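Side-chain contacts in tRNA dimethylallyltransferase (Staphylococcus epidermidis ATCC 12228, PDB 3D3Q), which probably transfers a dimethylallyl group from dimethylallyl diphosphate to the adenine at position 37 of tRNAs that read codons beginning with uridine: residues Q45-G50 with Q242-I247; I220-G225 with N264-L269; G248-V253 with K270-Q275. All coordinates share one frame; numbering follows the deposited sequence.

Contact 1. Residues Q45-G50 with Q242-I247; sequences QGMDIG and QSMQAI
Met47, built as selenomethionine, reaches from the loop of residues 45-50 to Ser243 and Met244, and its SE and CE make the contact with the 242-247 segment.

The first kind of contact is between the selenium and a short polar side chain. SE of Met47 rests 3.6 Å from CB of Ser243, so the methylene carbon, rather than the hydroxyl, is its nearest neighbour. OG of Ser243 lies a little farther off, 3.9 Å from the same SE. That hydroxyl is hydrogen-bonded to the carbonyl of Pro72, which ties the 3-10 turn 243-245 to another loop.

The second kind is apolar, one selenomethionine against another. CE of Met47 comes to 3.8 Å from SE of Met244, the two chains crossing at a slant. The chain of Met47 runs straight out through chi2 (-176°) and bends at chi3 (99°), which places the methyl beside the Met244 selenium. Met244 starts with its CB directed away from the loop, and its selenium gets back to the contact because the chain folds at both chi2 (-71°) and chi3. Leu233, from helix 226-235, touches both selenomethionines, while Tyr249 also packs on Met47.

The polar bonds that hold each loop go to other partners or stay within it. The Met47 carbonyl accepts from Thr51 and Lys53, and Glu229 takes the backbone N-H groups of Asp48 and Ile49. Within 242-247, Ala246 N bonds to Ser243 O at 3.1 Å. The turn overlaps the start of residues 245-250, thought by similarity to meet the substrate tRNA.

Chemically, then, flexible thioether-type side chains, selenium standing here for sulfur, pack on each other and on the methylene and polar atoms of Ser243, with no directed bond between the segments.

Contact 2. Residues I220-G225 with N264-L269; sequences IMLGHG and NAVEKL
Leu222 and Leu269 form the tight part of this helix-to-helix contact, with CD2 of Leu222 4.1 Å from CD2 of Leu269. The two side chains lie alongside one another, pointing opposite ways. Leu269 has its CG anti to the backbone N (chi1 170°), which carries the branch across toward helix 207-224. Its CD2 is also approached, more lightly, by the terminal methyl of Met221, a selenomethionine, with CE of Met221 4.5 Å from CD2 of Leu269. One leucine methyl thus meets residues from two consecutive positions of the facing helix, and both Met221 and Leu269 are buried. Leu269 meets both partners with this CD2, while Leu222 uses both of its methyls.

The other flank is the solvent side. Here CD1 of Leu222 and CG2 of Val266 are 4.4 Å apart, and both residues are partly exposed. Leu222 therefore divides its two methyls, CD2 serving the inner side and CD1 the outer. Everything that meets is hydrocarbon or the methyl of a selenomethionine, and the short helical segments are held apart, their axes no nearer than 12.6 Å, so that only the ends of side chains touch.

The segments run at 131° to each other, between perpendicular and antiparallel. Just beyond Leu222, helix 207-224 ends in a Schellman motif at Gly225, which is also the N-cap of helix 226-235. Leu226, at the start of that helix, touches both Met221 and Leu269, making a three-helix junction where 207-224, 226-235 and 262-286 come together.

Contact 3. Residues G248-V253 with K270-Q275; sequences GYKELV and KQHSRQ
His272 meets Glu251 over one ring face and Lys250 at the ring edge, and these two approaches make up the contact.

The face approach is a carboxylate-on-ring packing. OE2 of Glu251 stands 3.4 Å above the ring plane of His272, offset toward the rim, and its nearest ring atom is CG at 3.5 Å. Carboxylate and imidazole planes are almost perpendicular, 87° apart, so the acid puts one oxygen down on the ring instead of lying flat on it. A bend at chi2 (96°) brings the carboxylate over the ring. The other oxygen is fixed within its own loop: Gly248 N donates to OE1 of Glu251 at 2.6 Å, a fairly straight bond of 161° that uses the syn lone pair.

The edge approach comes from a lysine. The chain of Lys250 is fully extended beyond CG, and NZ arrives near the ring plane, 3.6 Å from CD2 of His272. Its amino group and the imidazole nitrogen NE2 are not in contact; their closeness could disfavour a proton on the ring, whereas the carboxylate would act the other way. Lys250 belongs to residues 245-250, which by similarity meet the substrate tRNA.

ND1 of His272 is hydrogen-bonded within its own helix, to the carbonyl of Lys268 one turn earlier. His272 thus extends from helix 262-286 toward the loop that leads into helix 252-257. Lys270 forms a salt bridge with Asp219 and Arg274 bonds to Asn215, both on helix 207-224, while Tyr249 and Leu252 of the 248-253 segment pack on helix 226-235.

The three contacts form one continuous patch. Contacts 2 and 3 have centres 8 Å apart and share helix 262-286; Leu269 passes between them, its CD1 3.8 Å from OE1 of Glu251. The centres of contacts 1 and 3 are 11 Å apart, and the chain runs directly from Ile247 of the one to Gly248 of the other, through the region 245-250 assigned by similarity to tRNA. Contact 1 also abuts contact 2, 14 Å away between centres, where CD1 of Ile49 lies 3.7 Å from the carbonyl O of His224. Toward the probable substrate site, side chains of Met221 and His272 are about 7 and 11 Å from that of Thr16.

Contact 1. Residues Q45-G50 with Q242-I247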
loop_
_atom_site.group_PDB
_atom_site.type_symbol
_atom_site.label_atom_id
_atom_site.label_comp_id
_atom_site.label_asym_id
_atom_site.label_seq_id
_atom_site.Cartn_x
_atom_site.Cartn_y
_atom_site.Cartn_z
ATOM N N GLN A 45 -6.575 -7.703 -18.147
ATOM C CA GLN A 45 -6.685 -9.123 -18.418
ATOM C C GLN A 45 -5.495 -9.584 -19.261
ATOM O O GLN A 45 -5.069 -8.888 -20.184
ATOM C CB GLN A 45 -8.017 -9.403 -19.121
ATOM C CG GLN A 45 -8.239 -8.502 -20.331
ATOM C CD GLN A 45 -9.704 -8.192 -20.599
ATOM O OE1 GLN A 45 -10.428 -7.755 -19.701
ATOM N NE2 GLN A 45 -10.140 -8.393 -21.843
ATOM N N GLY A 46 -4.945 -10.749 -18.926
ATOM C CA GLY A 46 -3.800 -11.260 -19.665
ATOM C C GLY A 46 -2.509 -11.022 -18.907
ATOM O O GLY A 46 -1.498 -11.701 -19.125
HETATM N N MSE A 47 -2.552 -10.038 -18.014
HETATM C CA MSE A 47 -1.403 -9.687 -17.193
HETATM C C MSE A 47 -1.670 -10.193 -15.779
HETATM O O MSE A 47 -2.041 -9.425 -14.896
HETATM C CB MSE A 47 -1.213 -8.176 -17.195
HETATM C CG MSE A 47 -1.256 -7.602 -18.589
HETATM SE SE MSE A 47 -0.882 -5.723 -18.611
HETATM C CE MSE A 47 0.976 -5.757 -19.118
ATOM N N ASP A 48 -1.469 -11.494 -15.575
ATOM C CA ASP A 48 -1.715 -12.118 -14.282
ATOM C C ASP A 48 -0.449 -12.430 -13.473
ATOM O O ASP A 48 -0.399 -12.189 -12.266
ATOM C CB ASP A 48 -2.534 -13.403 -14.476
ATOM C CG ASP A 48 -3.521 -13.310 -15.645
ATOM O OD1 ASP A 48 -4.262 -12.302 -15.760
ATOM O OD2 ASP A 48 -3.565 -14.262 -16.455
ATOM N N ILE A 49 0.571 -12.957 -14.135
ATOM C CA ILE A 49 1.805 -13.310 -13.454
ATOM C C ILE A 49 2.622 -12.118 -12.970
ATOM O O ILE A 49 3.021 -12.071 -11.811
ATOM C CB ILE A 49 2.694 -14.177 -14.365
ATOM C CG1 ILE A 49 1.984 -15.488 -14.674
ATOM C CG2 ILE A 49 4.047 -14.418 -13.698
ATOM C CD1 ILE A 49 2.729 -16.372 -15.635
ATOM N N GLY A 50 2.879 -11.161 -13.852
ATOM C CA GLY A 50 3.679 -10.008 -13.460
ATOM C C GLY A 50 3.017 -9.072 -12.465
ATOM O O GLY A 50 3.649 -8.165 -11.926
ATOM N N GLN A 242 0.298 1.848 -21.723
ATOM C CA GLN A 242 0.671 2.244 -20.373
ATOM C C GLN A 242 0.973 1.023 -19.527
ATOM O O GLN A 242 1.979 0.969 -18.828
ATOM C CB GLN A 242 -0.465 3.045 -19.733
ATOM C CG GLN A 242 -0.607 2.868 -18.227
ATOM C CD GLN A 242 -1.828 3.572 -17.673
ATOM O OE1 GLN A 242 -2.952 3.318 -18.099
ATOM N NE2 GLN A 242 -1.610 4.470 -16.722
ATOM N N SER A 243 0.093 0.034 -19.594
ATOM C CA SER A 243 0.275 -1.182 -18.818
ATOM C C SER A 243 1.639 -1.837 -19.053
ATOM O O SER A 243 2.273 -2.291 -18.108
ATOM C CB SER A 243 -0.834 -2.159 -19.161
ATOM O OG SER A 243 -0.898 -2.311 -20.561
HETATM N N MSE A 244 2.091 -1.880 -20.307
HETATM C CA MSE A 244 3.376 -2.500 -20.646
HETATM C C MSE A 244 4.582 -1.727 -20.151
HETATM O O MSE A 244 5.719 -2.093 -20.449
HETATM C CB MSE A 244 3.508 -2.663 -22.156
HETATM C CG MSE A 244 2.581 -3.686 -22.771
HETATM SE SE MSE A 244 3.045 -5.508 -22.344
HETATM C CE MSE A 244 4.275 -5.859 -23.794
ATOM N N GLN A 245 4.330 -0.654 -19.408
ATOM C CA GLN A 245 5.392 0.195 -18.871
ATOM C C GLN A 245 5.595 -0.054 -17.404
ATOM O O GLN A 245 6.493 0.518 -16.796
ATOM C CB GLN A 245 5.048 1.666 -19.089
ATOM C CG GLN A 245 5.234 2.118 -20.506
ATOM C CD GLN A 245 6.677 2.018 -20.916
ATOM O OE1 GLN A 245 7.541 2.646 -20.311
ATOM N NE2 GLN A 245 6.955 1.226 -21.946
ATOM N N ALA A 246 4.743 -0.899 -16.835
ATOM C CA ALA A 246 4.829 -1.221 -15.413
ATOM C C ALA A 246 6.041 -2.094 -15.135
ATOM O O ALA A 246 6.452 -2.896 -15.980
ATOM C CB ALA A 246 3.562 -1.931 -14.952
ATOM N N ILE A 247 6.613 -1.932 -13.947
ATOM C CA ILE A 247 7.773 -2.711 -13.567
ATOM C C ILE A 247 7.423 -4.199 -13.693
ATOM O O ILE A 247 6.421 -4.667 -13.150
ATOM C CB ILE A 247 8.225 -2.354 -12.121
ATOM C CG1 ILE A 247 8.594 -3.635 -11.376
ATOM C CG2 ILE A 247 7.151 -1.511 -11.408
ATOM C CD1 ILE A 247 8.695 -3.466 -9.881
#

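Contact 2. Residues I220-G225 with N264-L269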
loop_
_atom_site.group_PDB
_atom_site.type_symbol
_atom_site.label_atom_id
_atom_site.label_comp_id
_atom_site.label_asym_id
_atom_site.label_seq_id
_atom_site.Cartn_x
_atom_site.Cartn_y
_atom_site.Cartn_z
ATOM N N ILE A 220 10.714 -16.403 -8.561
ATOM C CA ILE A 220 9.562 -17.268 -8.758
ATOM C C ILE A 220 8.776 -16.890 -10.009
ATOM O O ILE A 220 8.377 -17.760 -10.779
ATOM C CB ILE A 220 8.623 -17.216 -7.555
ATOM C CG1 ILE A 220 9.401 -17.501 -6.272
ATOM C CG2 ILE A 220 7.514 -18.233 -7.731
ATOM C CD1 ILE A 220 8.582 -17.330 -5.010
HETATM N N MSE A 221 8.552 -15.594 -10.207
HETATM C CA MSE A 221 7.808 -15.135 -11.376
HETATM C C MSE A 221 8.471 -15.623 -12.661
HETATM O O MSE A 221 7.796 -16.127 -13.560
HETATM C CB MSE A 221 7.720 -13.610 -11.423
HETATM C CG MSE A 221 7.092 -12.947 -10.212
HETATM SE SE MSE A 221 6.552 -11.107 -10.610
HETATM C CE MSE A 221 8.253 -10.341 -11.162
ATOM N N LEU A 222 9.790 -15.456 -12.750
ATOM C CA LEU A 222 10.527 -15.893 -13.930
ATOM C C LEU A 222 10.319 -17.384 -14.071
ATOM O O LEU A 222 10.130 -17.896 -15.171
ATOM C CB LEU A 222 12.025 -15.592 -13.781
ATOM C CG LEU A 222 12.544 -14.193 -14.142
ATOM C CD1 LEU A 222 12.365 -13.928 -15.628
ATOM C CD2 LEU A 222 11.810 -13.158 -13.341
ATOM N N GLY A 223 10.332 -18.069 -12.932
ATOM C CA GLY A 223 10.155 -19.507 -12.919
ATOM C C GLY A 223 8.741 -19.940 -13.224
ATOM O O GLY A 223 8.513 -21.096 -13.547
ATOM N N HIS A 224 7.781 -19.029 -13.128
ATOM C CA HIS A 224 6.408 -19.404 -13.409
ATOM C C HIS A 224 5.933 -19.055 -14.819
ATOM O O HIS A 224 4.799 -19.357 -15.184
ATOM C CB HIS A 224 5.473 -18.797 -12.369
ATOM C CG HIS A 224 5.348 -19.619 -11.122
ATOM N ND1 HIS A 224 4.421 -19.342 -10.137
ATOM C CD2 HIS A 224 6.022 -20.716 -10.702
ATOM C CE1 HIS A 224 4.531 -20.231 -9.167
ATOM N NE2 HIS A 224 5.495 -21.076 -9.484
ATOM N N GLY A 225 6.792 -18.425 -15.615
ATOM C CA GLY A 225 6.407 -18.086 -16.970
ATOM C C GLY A 225 6.142 -16.619 -17.234
ATOM O O GLY A 225 5.406 -16.283 -18.164
ATOM N N ASN A 264 21.204 -9.063 -17.091
ATOM C CA ASN A 264 21.167 -7.630 -16.832
ATOM C C ASN A 264 19.742 -7.115 -16.592
ATOM O O ASN A 264 19.492 -6.351 -15.652
ATOM C CB ASN A 264 21.821 -6.890 -17.998
ATOM C CG ASN A 264 23.332 -7.049 -18.001
ATOM O OD1 ASN A 264 24.018 -6.565 -18.894
ATOM N ND2 ASN A 264 23.859 -7.725 -16.980
ATOM N N ALA A 265 18.811 -7.549 -17.435
ATOM C CA ALA A 265 17.416 -7.157 -17.319
ATOM C C ALA A 265 16.854 -7.585 -15.969
ATOM O O ALA A 265 16.273 -6.776 -15.244
ATOM C CB ALA A 265 16.606 -7.782 -18.443
ATOM N N VAL A 266 17.016 -8.857 -15.630
ATOM C CA VAL A 266 16.510 -9.350 -14.361
ATOM C C VAL A 266 17.112 -8.561 -13.215
ATOM O O VAL A 266 16.451 -8.310 -12.209
ATOM C CB VAL A 266 16.834 -10.839 -14.170
ATOM C CG1 VAL A 266 16.356 -11.304 -12.796
ATOM C CG2 VAL A 266 16.159 -11.649 -15.267
ATOM N N GLU A 267 18.373 -8.172 -13.369
ATOM C CA GLU A 267 19.056 -7.393 -12.345
ATOM C C GLU A 267 18.313 -6.076 -12.110
ATOM O O GLU A 267 18.158 -5.630 -10.968
ATOM C CB GLU A 267 20.479 -7.090 -12.781
ATOM C CG GLU A 267 21.107 -6.028 -11.931
ATOM C CD GLU A 267 22.399 -6.469 -11.303
ATOM O OE1 GLU A 267 23.426 -6.481 -12.025
ATOM O OE2 GLU A 267 22.379 -6.831 -10.101
ATOM N N LYS A 268 17.860 -5.458 -13.203
ATOM C CA LYS A 268 17.125 -4.201 -13.132
ATOM C C LYS A 268 15.686 -4.410 -12.669
ATOM O O LYS A 268 15.096 -3.532 -12.037
ATOM C CB LYS A 268 17.149 -3.499 -14.492
ATOM C CG LYS A 268 18.546 -3.056 -14.909
ATOM C CD LYS A 268 18.528 -2.118 -16.113
ATOM C CE LYS A 268 17.924 -2.794 -17.355
ATOM N NZ LYS A 268 17.953 -1.932 -18.587
ATOM N N LEU A 269 15.125 -5.574 -12.984
ATOM C CA LEU A 269 13.763 -5.897 -12.575
ATOM C C LEU A 269 13.660 -6.035 -11.047
ATOM O O LEU A 269 12.706 -5.550 -10.438
ATOM C CB LEU A 269 13.302 -7.191 -13.263
ATOM C CG LEU A 269 11.993 -7.845 -12.811
ATOM C CD1 LEU A 269 10.861 -6.850 -12.881
ATOM C CD2 LEU A 269 11.697 -9.047 -13.691
#

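Contact 3. Residues G248-V253 with K270-Q275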
loop_
_atom_site.group_PDB
_atom_site.type_symbol
_atom_site.label_atom_id
_atom_site.label_comp_id
_atom_site.label_asym_id
_atom_site.label_seq_id
_atom_site.Cartn_x
_atom_site.Cartn_y
_atom_site.Cartn_z
ATOM N N GLY A 248 8.247 -4.924 -14.440
ATOM C CA GLY A 248 7.996 -6.336 -14.656
ATOM C C GLY A 248 7.617 -6.643 -16.104
ATOM O O GLY A 248 7.416 -7.795 -16.481
ATOM N N TYR A 249 7.507 -5.608 -16.921
ATOM C CA TYR A 249 7.169 -5.794 -18.306
ATOM C C TYR A 249 8.061 -4.918 -19.146
ATOM O O TYR A 249 8.598 -5.365 -20.157
ATOM C CB TYR A 249 5.704 -5.445 -18.587
ATOM C CG TYR A 249 4.706 -6.346 -17.912
ATOM C CD1 TYR A 249 4.389 -6.174 -16.583
ATOM C CD2 TYR A 249 4.095 -7.377 -18.602
ATOM C CE1 TYR A 249 3.482 -7.006 -15.949
ATOM C CE2 TYR A 249 3.184 -8.219 -17.979
ATOM C CZ TYR A 249 2.880 -8.024 -16.652
ATOM O OH TYR A 249 1.960 -8.829 -16.024
ATOM N N LYS A 250 8.235 -3.668 -18.729
ATOM C CA LYS A 250 9.075 -2.739 -19.480
ATOM C C LYS A 250 10.540 -3.189 -19.509
ATOM O O LYS A 250 11.261 -2.876 -20.453
ATOM C CB LYS A 250 8.979 -1.315 -18.899
ATOM C CG LYS A 250 9.540 -1.168 -17.500
ATOM C CD LYS A 250 9.612 0.284 -17.039
ATOM C CE LYS A 250 10.208 0.353 -15.634
ATOM N NZ LYS A 250 10.312 1.735 -15.107
ATOM N N GLU A 251 10.976 -3.937 -18.496
ATOM C CA GLU A 251 12.358 -4.404 -18.455
ATOM C C GLU A 251 12.566 -5.603 -19.354
ATOM O O GLU A 251 13.610 -5.750 -19.978
ATOM C CB GLU A 251 12.774 -4.771 -17.029
ATOM C CG GLU A 251 12.681 -3.615 -16.048
ATOM C CD GLU A 251 11.378 -3.607 -15.279
ATOM O OE1 GLU A 251 10.424 -4.299 -15.716
ATOM O OE2 GLU A 251 11.310 -2.893 -14.248
ATOM N N LEU A 252 11.558 -6.457 -19.422
ATOM C CA LEU A 252 11.640 -7.650 -20.244
ATOM C C LEU A 252 11.374 -7.416 -21.723
ATOM O O LEU A 252 11.802 -8.206 -22.550
ATOM C CB LEU A 252 10.687 -8.722 -19.707
ATOM C CG LEU A 252 10.937 -9.191 -18.263
ATOM C CD1 LEU A 252 9.897 -10.231 -17.856
ATOM C CD2 LEU A 252 12.321 -9.776 -18.138
ATOM N N VAL A 253 10.673 -6.350 -22.079
ATOM C CA VAL A 253 10.404 -6.122 -23.501
ATOM C C VAL A 253 11.695 -6.033 -24.312
ATOM O O VAL A 253 11.809 -6.638 -25.374
ATOM C CB VAL A 253 9.564 -4.836 -23.753
ATOM C CG1 VAL A 253 9.323 -4.650 -25.242
ATOM C CG2 VAL A 253 8.232 -4.938 -23.041
ATOM N N LYS A 270 14.637 -6.692 -10.427
ATOM C CA LYS A 270 14.625 -6.862 -8.974
ATOM C C LYS A 270 14.931 -5.532 -8.295
ATOM O O LYS A 270 14.515 -5.295 -7.162
ATOM C CB LYS A 270 15.665 -7.895 -8.539
ATOM C CG LYS A 270 15.474 -9.287 -9.142
ATOM C CD LYS A 270 16.531 -10.260 -8.627
ATOM C CE LYS A 270 16.393 -11.620 -9.265
ATOM N NZ LYS A 270 17.248 -12.606 -8.578
ATOM N N GLN A 271 15.669 -4.668 -8.985
ATOM C CA GLN A 271 15.998 -3.376 -8.423
ATOM C C GLN A 271 14.746 -2.498 -8.421
ATOM O O GLN A 271 14.281 -2.090 -7.359
ATOM C CB GLN A 271 17.118 -2.708 -9.222
ATOM C CG GLN A 271 17.802 -1.590 -8.458
ATOM C CD GLN A 271 18.541 -0.613 -9.350
ATOM O OE1 GLN A 271 19.253 0.264 -8.858
ATOM N NE2 GLN A 271 18.370 -0.750 -10.665
ATOM N N HIS A 272 14.193 -2.211 -9.600
ATOM C CA HIS A 272 12.973 -1.392 -9.699
ATOM C C HIS A 272 11.927 -1.899 -8.710
ATOM O O HIS A 272 11.127 -1.127 -8.200
ATOM C CB HIS A 272 12.355 -1.474 -11.102
ATOM C CG HIS A 272 13.145 -0.789 -12.170
ATOM N ND1 HIS A 272 14.436 -1.143 -12.491
ATOM C CD2 HIS A 272 12.807 0.211 -13.015
ATOM C CE1 HIS A 272 14.862 -0.392 -13.490
ATOM N NE2 HIS A 272 13.892 0.437 -13.826
ATOM N N SER A 273 11.923 -3.209 -8.466
ATOM C CA SER A 273 10.962 -3.790 -7.559
ATOM C C SER A 273 11.304 -3.403 -6.140
ATOM O O SER A 273 10.414 -3.126 -5.337
ATOM C CB SER A 273 10.929 -5.308 -7.707
ATOM O OG SER A 273 10.411 -5.703 -8.965
ATOM N N ARG A 274 12.591 -3.381 -5.818
ATOM C CA ARG A 274 13.018 -2.996 -4.473
ATOM C C ARG A 274 12.734 -1.514 -4.220
ATOM O O ARG A 274 12.216 -1.155 -3.172
ATOM C CB ARG A 274 14.518 -3.262 -4.272
ATOM C CG ARG A 274 14.924 -4.727 -4.253
ATOM C CD ARG A 274 16.387 -4.869 -3.858
ATOM N NE ARG A 274 17.288 -4.297 -4.857
ATOM C CZ ARG A 274 17.876 -4.997 -5.828
ATOM N NH1 ARG A 274 17.659 -6.301 -5.932
ATOM N NH2 ARG A 274 18.685 -4.396 -6.693
ATOM N N GLN A 275 13.075 -0.658 -5.181
ATOM C CA GLN A 275 12.855 0.777 -5.040
ATOM C C GLN A 275 11.373 1.074 -4.914
ATOM O O GLN A 275 10.949 1.863 -4.070
ATOM C CB GLN A 275 13.408 1.523 -6.246
ATOM C CG GLN A 275 14.907 1.372 -6.434
ATOM C CD GLN A 275 15.371 1.848 -7.806
ATOM O OE1 GLN A 275 15.053 2.957 -8.228
ATOM N NE2 GLN A 275 16.131 1.008 -8.505
#